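Side-chain contact in hypothetical membrane spanning protein (Thermus thermophilus, PDB 2VPZ), which probably serves as the quinone-binding membrane subunit of a polysulfide reductase-like complex, passing electrons between the quinone pool and its partner subunits: residues L157-G162 / L233-L238. Sequence-based numbering, arbitrary orientation.
Sequences LVLALG and LAAAGL
Ala235 points its methyl straight at helix 148-166 and meets two consecutive residues there, Val158 and Leu159. Against Val158 the fit is made at the base of the side chain: Ala235 CB lies 3.9 Å from Val158 CB. One branch shares in it, with Val158 CG1 at 4.0 Å from Ala235 CB. That branch is set anti to the backbone N (chi1 -179°), and the other methyl, CG2, stands farther from the alanine. With so little side chain between the two backbones, the CA atoms of Val158 and Ala235 come to 6.5 Å, the closest pair of CA atoms between the two segments. The same alanine methyl takes a second neighbour in Leu159 CD2, at 3.8 Å from Ala235 CB.

The segments belong to two helices, 148-166 and 227-245, both predicted to span the membrane, in a protein of the polysulfide reductase (NrfD-type) family, whose fold is a bundle of membrane-spanning helices. They run roughly antiparallel, at 146°, with axes 9.0 Å apart at closest approach; the side chains that meet are all aliphatic, and no hydrogen bond runs between the segments.

One residue on, Ala236 receives the far end of Leu159. That side chain starts off to the side of the facing helix, with CG anti to its carbonyl carbon (chi1 -66°), and only its tip swings in. The CD2 branch does the touching: it rests over the backbone, with Leu159 CD2 4.1 Å from Ala236 N, and reaches the methyl more loosely, Leu159 CD2 to Ala236 CB being 4.3 Å. Val23 of helix 16-41 touches both Leu159 and Ala236, closing this flank with a third helix; that helix also carries His21, which binds ubiquinone in another structure of this protein and whose side chain is about 11 Å from that of Leu159. Val158, for its part, also packs on Leu176 and Ser183 of helix 175-189.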
loop_
_atom_site.group_PDB
_atom_site.type_symbol
_atom_site.label_atom_id
_atom_site.label_comp_id
_atom_site.label_asym_id
_atom_site.label_seq_id
_atom_site.Cartn_x
_atom_site.Cartn_y
_atom_site.Cartn_z
ATOM N N LEU C 157 -21.803 -22.307 36.312
ATOM C CA LEU C 157 -21.748 -22.776 37.701
ATOM C C LEU C 157 -22.723 -21.956 38.583
ATOM O O LEU C 157 -23.445 -22.521 39.405
ATOM C CB LEU C 157 -20.299 -22.754 38.241
ATOM C CG LEU C 157 -19.331 -23.711 37.497
ATOM C CD1 LEU C 157 -17.862 -23.489 37.932
ATOM C CD2 LEU C 157 -19.782 -25.174 37.725
ATOM N N VAL C 158 -22.768 -20.643 38.409
ATOM C CA VAL C 158 -23.720 -19.829 39.156
ATOM C C VAL C 158 -25.191 -20.307 38.824
ATOM O O VAL C 158 -26.060 -20.324 39.708
ATOM C CB VAL C 158 -23.532 -18.302 38.837
ATOM C CG1 VAL C 158 -24.511 -17.461 39.647
ATOM C CG2 VAL C 158 -22.066 -17.882 39.140
ATOM N N LEU C 159 -25.453 -20.732 37.580
ATOM C CA LEU C 159 -26.786 -21.252 37.187
ATOM C C LEU C 159 -27.122 -22.589 37.891
ATOM O O LEU C 159 -28.209 -22.738 38.439
ATOM C CB LEU C 159 -26.938 -21.441 35.656
ATOM C CG LEU C 159 -26.913 -20.188 34.761
ATOM C CD1 LEU C 159 -27.170 -20.554 33.289
ATOM C CD2 LEU C 159 -27.953 -19.176 35.247
ATOM N N ALA C 160 -26.207 -23.551 37.854
ATOM C CA ALA C 160 -26.449 -24.838 38.501
ATOM C C ALA C 160 -26.621 -24.739 40.042
ATOM O O ALA C 160 -27.577 -25.299 40.610
ATOM C CB ALA C 160 -25.325 -25.861 38.158
ATOM N N LEU C 161 -25.714 -24.029 40.709
ATOM C CA LEU C 161 -25.745 -23.850 42.170
ATOM C C LEU C 161 -26.942 -22.984 42.642
ATOM O O LEU C 161 -27.477 -23.184 43.748
ATOM C CB LEU C 161 -24.397 -23.286 42.692
ATOM C CG LEU C 161 -23.149 -24.211 42.614
ATOM C CD1 LEU C 161 -21.837 -23.423 42.849
ATOM C CD2 LEU C 161 -23.289 -25.358 43.635
ATOM N N GLY C 162 -27.347 -22.038 41.798
ATOM C CA GLY C 162 -28.490 -21.186 42.071
ATOM C C GLY C 162 -29.778 -22.009 42.070
ATOM O O GLY C 162 -30.691 -21.767 42.872
ATOM N N LEU C 233 -30.636 -14.807 37.443
ATOM C CA LEU C 233 -30.943 -13.791 36.451
ATOM C C LEU C 233 -29.684 -12.989 36.030
ATOM O O LEU C 233 -29.563 -12.607 34.870
ATOM C CB LEU C 233 -32.092 -12.859 36.931
ATOM C CG LEU C 233 -33.324 -13.534 37.592
ATOM C CD1 LEU C 233 -34.324 -12.481 38.111
ATOM C CD2 LEU C 233 -34.008 -14.507 36.607
ATOM N N ALA C 234 -28.738 -12.740 36.929
ATOM C CA ALA C 234 -27.527 -12.015 36.521
ATOM C C ALA C 234 -26.688 -12.889 35.567
ATOM O O ALA C 234 -26.294 -12.446 34.478
ATOM C CB ALA C 234 -26.646 -11.579 37.744
ATOM N N ALA C 235 -26.457 -14.144 35.953
ATOM C CA ALA C 235 -25.693 -15.093 35.135
ATOM C C ALA C 235 -26.314 -15.419 33.749
ATOM O O ALA C 235 -25.573 -15.656 32.782
ATOM C CB ALA C 235 -25.426 -16.405 35.941
ATOM N N ALA C 236 -27.650 -15.436 33.635
ATOM C CA ALA C 236 -28.346 -15.720 32.362
ATOM C C ALA C 236 -28.463 -14.455 31.504
ATOM O O ALA C 236 -28.340 -14.489 30.276
ATOM C CB ALA C 236 -29.763 -16.354 32.600
ATOM N N GLY C 237 -28.717 -13.339 32.163
ATOM C CA GLY C 237 -28.766 -12.085 31.441
ATOM C C GLY C 237 -27.387 -11.824 30.858
ATOM O O GLY C 237 -27.269 -11.474 29.674
ATOM N N LEU C 238 -26.320 -12.026 31.624
ATOM C CA LEU C 238 -24.969 -11.752 31.113
ATOM C C LEU C 238 -24.553 -12.646 29.914
ATOM O O LEU C 238 -23.969 -12.156 28.939
ATOM C CB LEU C 238 -23.921 -11.776 32.265
ATOM C CG LEU C 238 -24.012 -10.536 33.204
ATOM C CD1 LEU C 238 -23.210 -10.763 34.507
ATOM C CD2 LEU C 238 -23.523 -9.270 32.460
#